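Local structure of vinylacetyl-CoA Delta-isomerase (Nitrosopumilus maritimus SCM1, 6VJR) at residues A[11-16]-A[34-39]; A[46-51]-A[91-96]; A[159-162]-A[166-169]. The protein probably interconverts vinylacetyl-CoA and crotonyl-CoA and dehydrates 4-hydroxybutyryl-CoA, using a bound FAD and an iron-sulfur cluster. All blocks are in the same frame, centred on the assembly; numbering follows the deposited sequence.

Contact 1 (A[11-16]-A[34-39])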
# COMPACT_ATOMS: atom_id res chain seq x y z
N SER A 11 -21.09 1.69 42.55
CA SER A 11 -21.87 0.48 42.27
C SER A 11 -20.97 -0.75 42.05
O SER A 11 -21.46 -1.89 42.15
CB SER A 11 -22.75 0.68 41.03
OG SER A 11 -21.99 0.47 39.82
N LEU A 12 -19.67 -0.54 41.79
CA LEU A 12 -18.72 -1.64 41.54
C LEU A 12 -18.04 -2.14 42.81
O LEU A 12 -17.26 -3.10 42.75
CB LEU A 12 -17.62 -1.21 40.56
CG LEU A 12 -18.07 -0.85 39.15
CD1 LEU A 12 -16.87 -0.46 38.30
CD2 LEU A 12 -18.85 -2.01 38.54
N ARG A 13 -18.24 -1.41 43.92
CA ARG A 13 -17.58 -1.71 45.18
C ARG A 13 -18.33 -2.79 45.95
O ARG A 13 -19.56 -2.83 45.99
CB ARG A 13 -17.44 -0.50 46.09
CG ARG A 13 -16.47 0.54 45.55
CD ARG A 13 -16.28 1.65 46.56
NE ARG A 13 -15.35 2.68 46.08
CZ ARG A 13 -14.03 2.56 46.10
NH1 ARG A 13 -13.46 1.49 46.61
NH2 ARG A 13 -13.30 3.56 45.65
N GLY A 14 -17.56 -3.67 46.59
CA GLY A 14 -18.14 -4.60 47.54
C GLY A 14 -18.84 -5.78 46.89
O GLY A 14 -19.63 -6.41 47.61
N ARG A 15 -18.53 -6.11 45.60
CA ARG A 15 -19.28 -7.15 44.89
C ARG A 15 -18.71 -8.56 45.04
O ARG A 15 -19.39 -9.56 44.77
CB ARG A 15 -19.45 -6.84 43.41
CG ARG A 15 -20.03 -5.45 43.20
CD ARG A 15 -20.62 -5.31 41.79
NE ARG A 15 -19.56 -5.43 40.78
CZ ARG A 15 -19.77 -5.54 39.47
NH1 ARG A 15 -20.99 -5.44 38.98
NH2 ARG A 15 -18.75 -5.71 38.66
N ASP A 16 -17.45 -8.66 45.45
CA ASP A 16 -16.80 -9.96 45.60
C ASP A 16 -16.92 -10.91 44.39
O ASP A 16 -17.06 -12.13 44.56
CB ASP A 16 -17.20 -10.62 46.91
CG ASP A 16 -16.25 -11.71 47.37
OD1 ASP A 16 -15.00 -11.54 47.17
OD2 ASP A 16 -16.73 -12.72 47.93
N MET A 34 -4.16 -1.47 38.27
CA MET A 34 -4.15 -1.95 36.90
C MET A 34 -5.54 -1.93 36.29
O MET A 34 -5.67 -1.83 35.06
CB MET A 34 -3.57 -3.37 36.82
CG MET A 34 -3.38 -3.87 35.42
SD MET A 34 -2.41 -5.38 35.34
CE MET A 34 -3.20 -6.26 33.98
N ILE A 35 -6.56 -1.97 37.14
CA ILE A 35 -7.95 -2.10 36.71
C ILE A 35 -8.64 -0.74 36.73
O ILE A 35 -9.52 -0.47 35.90
CB ILE A 35 -8.67 -3.13 37.58
CG1 ILE A 35 -7.93 -4.49 37.58
CG2 ILE A 35 -10.14 -3.27 37.18
CD1 ILE A 35 -8.59 -5.54 38.45
N ARG A 36 -8.26 0.14 37.65
CA ARG A 36 -8.98 1.38 37.83
C ARG A 36 -9.03 2.20 36.53
O ARG A 36 -10.05 2.81 36.23
CB ARG A 36 -8.45 2.22 38.99
CG ARG A 36 -9.15 3.56 39.18
CD ARG A 36 -10.63 3.39 39.34
NE ARG A 36 -11.22 4.66 39.77
CZ ARG A 36 -11.40 5.04 41.02
NH1 ARG A 36 -11.07 4.25 42.01
NH2 ARG A 36 -11.86 6.24 41.28
N PRO A 37 -7.99 2.28 35.68
CA PRO A 37 -8.12 3.10 34.46
C PRO A 37 -9.27 2.65 33.56
O PRO A 37 -9.92 3.47 32.93
CB PRO A 37 -6.74 2.93 33.78
CG PRO A 37 -5.82 2.67 34.97
CD PRO A 37 -6.63 1.76 35.86
N SER A 38 -9.52 1.33 33.47
CA SER A 38 -10.65 0.87 32.67
C SER A 38 -12.00 1.29 33.27
O SER A 38 -12.95 1.60 32.55
CB SER A 38 -10.59 -0.63 32.47
OG SER A 38 -10.77 -1.41 33.63
N ILE A 39 -12.08 1.28 34.59
CA ILE A 39 -13.26 1.78 35.30
C ILE A 39 -13.50 3.25 34.98
O ILE A 39 -14.64 3.68 34.79
CB ILE A 39 -13.13 1.44 36.79
CG1 ILE A 39 -13.31 -0.09 36.95
CG2 ILE A 39 -14.10 2.22 37.64
CD1 ILE A 39 -12.87 -0.62 38.28

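Contact 2 (A[46-51]-A[91-96])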
# COMPACT_ATOMS: atom_id res chain seq x y z
N TYR A 46 -20.89 7.73 31.58
CA TYR A 46 -21.95 8.33 32.37
C TYR A 46 -21.78 9.84 32.40
O TYR A 46 -22.76 10.55 32.31
CB TYR A 46 -21.99 7.71 33.77
CG TYR A 46 -22.44 6.26 33.89
CD1 TYR A 46 -21.57 5.19 33.80
CD2 TYR A 46 -23.78 5.98 34.10
CE1 TYR A 46 -22.03 3.88 33.94
CE2 TYR A 46 -24.24 4.70 34.30
CZ TYR A 46 -23.36 3.63 34.20
OH TYR A 46 -23.87 2.38 34.40
N ASP A 47 -20.56 10.30 32.65
CA ASP A 47 -20.31 11.74 32.76
C ASP A 47 -20.65 12.47 31.46
O ASP A 47 -21.16 13.57 31.47
CB ASP A 47 -18.91 11.99 33.31
CG ASP A 47 -18.69 11.55 34.76
OD1 ASP A 47 -19.69 11.53 35.56
OD2 ASP A 47 -17.51 11.29 35.11
N LEU A 48 -20.31 11.88 30.31
CA LEU A 48 -20.64 12.52 29.04
C LEU A 48 -22.15 12.70 28.88
O LEU A 48 -22.59 13.74 28.40
CB LEU A 48 -20.03 11.73 27.89
CG LEU A 48 -20.37 12.27 26.50
CD1 LEU A 48 -19.72 13.64 26.40
CD2 LEU A 48 -19.94 11.37 25.37
N ALA A 49 -22.95 11.72 29.32
CA ALA A 49 -24.40 11.84 29.24
C ALA A 49 -24.92 13.00 30.08
O ALA A 49 -25.95 13.56 29.73
CB ALA A 49 -25.03 10.52 29.60
N LEU A 50 -24.23 13.37 31.18
CA LEU A 50 -24.60 14.53 31.99
C LEU A 50 -24.17 15.82 31.31
O LEU A 50 -24.89 16.81 31.38
CB LEU A 50 -23.96 14.39 33.37
CG LEU A 50 -24.59 13.33 34.27
CD1 LEU A 50 -23.81 13.28 35.56
CD2 LEU A 50 -26.07 13.60 34.55
N ARG A 51 -22.97 15.85 30.74
CA ARG A 51 -22.45 17.07 30.13
C ARG A 51 -23.07 17.38 28.78
O ARG A 51 -23.20 18.54 28.43
CB ARG A 51 -20.94 16.93 29.93
CG ARG A 51 -20.25 16.96 31.28
CD ARG A 51 -18.77 17.28 31.12
NE ARG A 51 -18.11 16.52 30.07
CZ ARG A 51 -17.63 15.28 30.14
NH1 ARG A 51 -17.26 14.71 29.00
NH2 ARG A 51 -17.46 14.61 31.28
N GLY A 91 -13.94 8.34 22.27
CA GLY A 91 -12.57 8.05 21.86
C GLY A 91 -11.62 9.25 22.06
O GLY A 91 -10.48 9.12 22.54
N GLN A 92 -12.07 10.43 21.64
CA GLN A 92 -11.32 11.66 21.86
C GLN A 92 -11.07 11.92 23.35
O GLN A 92 -10.02 12.41 23.71
CB GLN A 92 -12.04 12.85 21.26
CG GLN A 92 -12.10 12.88 19.75
CD GLN A 92 -12.71 14.15 19.21
OE1 GLN A 92 -13.24 14.99 19.94
NE2 GLN A 92 -12.55 14.31 17.92
N ASN A 93 -12.10 11.70 24.19
CA ASN A 93 -12.04 12.03 25.59
C ASN A 93 -11.23 11.06 26.44
O ASN A 93 -10.71 11.49 27.48
CB ASN A 93 -13.44 12.11 26.18
CG ASN A 93 -14.27 13.25 25.66
OD1 ASN A 93 -13.78 14.10 24.91
ND2 ASN A 93 -15.50 13.31 26.14
N THR A 94 -11.09 9.81 25.98
CA THR A 94 -10.48 8.78 26.79
C THR A 94 -9.22 8.21 26.15
O THR A 94 -8.36 7.72 26.88
CB THR A 94 -11.43 7.65 27.12
OG1 THR A 94 -11.75 6.92 25.95
CG2 THR A 94 -12.68 8.10 27.87
N GLY A 95 -9.16 8.23 24.83
CA GLY A 95 -8.04 7.63 24.13
C GLY A 95 -7.95 6.13 24.32
O GLY A 95 -6.88 5.53 24.11
N THR A 96 -9.05 5.47 24.68
CA THR A 96 -8.96 4.06 24.96
C THR A 96 -10.27 3.39 24.59
O THR A 96 -11.18 4.03 24.05
CB THR A 96 -8.60 3.81 26.43
OG1 THR A 96 -8.22 2.44 26.55
CG2 THR A 96 -9.79 4.12 27.32
O HOH W 1 -16.99 15.93 26.27

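Contact 3 (A[159-162]-A[166-169])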
# COMPACT_ATOMS: atom_id res chain seq x y z
N SER A 159 -19.86 -29.29 18.19
CA SER A 159 -20.11 -30.69 18.45
C SER A 159 -18.96 -31.60 18.03
O SER A 159 -19.01 -32.80 18.35
CB SER A 159 -21.40 -31.15 17.82
OG SER A 159 -21.32 -31.10 16.41
N GLU A 160 -17.94 -31.06 17.35
CA GLU A 160 -16.79 -31.83 16.87
C GLU A 160 -15.54 -31.61 17.75
O GLU A 160 -14.53 -32.31 17.58
CB GLU A 160 -16.41 -31.47 15.43
CG GLU A 160 -17.54 -31.58 14.41
CD GLU A 160 -17.32 -30.90 13.05
OE1 GLU A 160 -17.78 -31.59 12.13
OE2 GLU A 160 -16.80 -29.76 12.85
N GLN A 161 -15.58 -30.68 18.71
CA GLN A 161 -14.46 -30.50 19.62
C GLN A 161 -14.32 -31.72 20.52
O GLN A 161 -15.30 -32.38 20.93
CB GLN A 161 -14.64 -29.25 20.48
CG GLN A 161 -14.78 -27.95 19.70
CD GLN A 161 -13.51 -27.57 18.97
OE1 GLN A 161 -12.39 -27.81 19.47
NE2 GLN A 161 -13.70 -26.94 17.83
N ASP A 162 -13.07 -32.01 20.89
CA ASP A 162 -12.72 -33.08 21.80
C ASP A 162 -13.31 -32.80 23.19
O ASP A 162 -13.64 -33.72 23.91
CB ASP A 162 -11.21 -33.17 21.89
CG ASP A 162 -10.61 -34.48 22.39
OD1 ASP A 162 -10.95 -35.52 21.81
OD2 ASP A 162 -9.75 -34.43 23.31
N LEU A 166 -15.56 -26.22 25.05
CA LEU A 166 -14.75 -25.20 24.39
C LEU A 166 -15.60 -24.16 23.66
O LEU A 166 -15.11 -23.08 23.28
CB LEU A 166 -13.70 -25.82 23.48
CG LEU A 166 -12.57 -26.56 24.19
CD1 LEU A 166 -11.71 -27.46 23.29
CD2 LEU A 166 -11.69 -25.55 24.86
N PHE A 167 -16.89 -24.48 23.50
CA PHE A 167 -17.93 -23.51 23.23
C PHE A 167 -18.97 -23.66 24.34
O PHE A 167 -19.26 -24.79 24.77
CB PHE A 167 -18.61 -23.75 21.87
CG PHE A 167 -17.77 -23.49 20.64
CD1 PHE A 167 -16.79 -24.40 20.25
CD2 PHE A 167 -17.98 -22.37 19.85
CE1 PHE A 167 -16.07 -24.20 19.09
CE2 PHE A 167 -17.22 -22.16 18.71
CZ PHE A 167 -16.29 -23.09 18.32
N THR A 168 -19.57 -22.55 24.74
CA THR A 168 -20.52 -22.51 25.85
C THR A 168 -21.82 -23.24 25.50
O THR A 168 -22.41 -23.05 24.44
CB THR A 168 -20.75 -21.04 26.22
OG1 THR A 168 -19.52 -20.48 26.69
CG2 THR A 168 -21.77 -20.88 27.33
N ARG A 169 -22.27 -24.09 26.43
CA ARG A 169 -23.42 -24.94 26.18
C ARG A 169 -24.31 -25.10 27.42
O ARG A 169 -23.90 -24.90 28.55
CB ARG A 169 -22.95 -26.33 25.75
CG ARG A 169 -22.14 -27.02 26.84
CD ARG A 169 -21.50 -28.29 26.32
NE ARG A 169 -20.67 -28.99 27.31
CZ ARG A 169 -20.98 -30.14 27.89
NH1 ARG A 169 -21.94 -30.85 27.38
NH2 ARG A 169 -20.26 -30.65 28.87

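Contact 1 (A[11-16]-A[34-39])
Leu12 lays its CD1 methyl against the side chain of Ile39. The methyl sits 3.8 Å from Ile39 CG1. Ile39 CG2 and CD1 are almost as near, so one methyl of the leucine meets three carbons of the isoleucine. The two side chains approach tip to tip, and both residues are buried. In Ile39, CG1 stands anti to the carbonyl carbon (chi1 -71°) and CG2 anti to the backbone N. This turns both branches toward the leucine. Within its own segment, the Leu12 CD2 methyl lies 3.7 Å above the plane of the Arg15 guanidinium, over its centre.

Beside this apolar pair two arginines come close. Arg13 NH2 and Arg36 NH1 are 4.3 Å apart, and the two groups meet obliquely. Two like charges at this distance would probably repel, but each group has its own partner. Arg13 NH1 forms a salt bridge with Asp31. Arg36 bonds through NE to Asn40 OD1 and through NH1 to the carbonyl of Val30. Val30 also packs on Leu12, and Ile9 of helix 5-11 packs on Ile39.

The contact joins the loop after helix 5-11 to the N-terminal part of helix 36-51. It is plain hydrophobic packing between a loop and a helix, edged by charged groups, in the N-terminal region of the 4-hydroxyphenylacetate 3-hydroxylase family.

Contact 2 (A[46-51]-A[91-96])
Asn93, Arg51 and Leu48 carry this contact between two helices, 36-51 and 77-94. The helices meet near their C-terminal ends through side chains, and the nearest CA atoms, those of Leu48 and Asn93, are 9.3 Å apart. Both helices belong to the N-terminal region of the 4-hydroxyphenylacetate 3-hydroxylase family.

Asn93 has the largest share of the buried surface. Its amide nitrogen points at the other helix. Arg51 NH1 comes within 3.6 Å of Asn93 ND2. Both are donors, so no hydrogen bond joins them directly. The asparagine nitrogen lies at the edge of the guanidinium, near its plane, and the two flat groups are turned 56° apart. The side chains arrive from opposite directions.

Shared acceptors link the two donors. Glu44, one helical turn or two before the touching residues on helix 36-51, forms a salt bridge to Arg51 NH1 and accepts a hydrogen bond from Asn93 ND2, both through OE2. Glu44 OE2 and a water thus serve the same pair of nitrogens, each accepting from both. The carboxylate probably offsets the arginine charge beside the amide.

Arg51 reaches this place by a bend in its chain at chi3 (-46°). The bend folds the guanidinium back over its own helix, and one face lies above Asp47 O and Leu48 CA. Leu48 is the apolar part of the contact. Its CD1 methyl lies 4.2 Å from Asn93 ND2, and the leucine also packs on Lys89 and Leu90 of helix 77-94.

That single water completes the bridge, accepting from Arg51 NH1 and from Asn93 ND2, each at 3.0 Å.

Contact 3 (A[159-162]-A[166-169])
The side-chain nitrogen of Gln161, NE2, is gripped by two backbone carbonyls of its own loop. It gives a hydrogen bond to Asp153 O and a weak one to Lys156 O. The same nitrogen lies at the edge of the Phe167 ring, in the ring plane and 3.8 Å from Phe167 CE1. It therefore meets the rim of the ring rather than its face. The amide and ring planes are 47° apart, and the two side chains cross at about a right angle.

The aliphatic part of Gln161 adds to the packing. Its CG lies 4.0 Å from Phe167 CE1 and 4.1 Å from Phe167 CD1. Chi1 (-59°) sets CG beside the ring, and the bend at chi2 (-67°) brings the amide round to its edge. On its other end the amide meets Leu166, whose CD1 methyl sits 3.9 Å from Gln161 OE1. All three residues are buried. No hydrogen bond joins the two segments.

With an alanine here in place of Gln161, the Asp153 carbonyl would probably lose this donor and a gap would open at the Phe167 edge.

The Phe167 ring also touches Asp149 and Pro158, while Leu166 makes a backbone hydrogen bond with Lys151. Leu166 packs on Lys408 of the third subunit, so the loop also meets a neighbour there.

The arrangement is a loop before strand 169-173 in which the Gln161 amide ties back to Asp153 and packs on Leu166 and Phe167. The side chain of Phe167 lies about 4 Å from that of Lys151, an FAD-binding residue, which places the packing close to the FAD site.

How the contacts relate
Contact 1 and contact 2 share helix 36-51. Contact 1 uses its beginning and contact 2 its end, with centres 18 Å apart and nearest atoms about 6 Å apart. Contact 3 is remote: its centre lies 32 Å from that of contact 1 and 39 Å from that of contact 2, on the opposite side of the chain's centre from contact 2. The contacts follow one another along the chain. They lie near different bound groups. In contact 2, the Asn93 side chain is about 11 Å from the iron-sulfur cluster. In contact 3, the Phe167 side chain is about 9 Å from FAD. In contact 1, the Arg36 side chain is about 7 Å from a bound sodium ion.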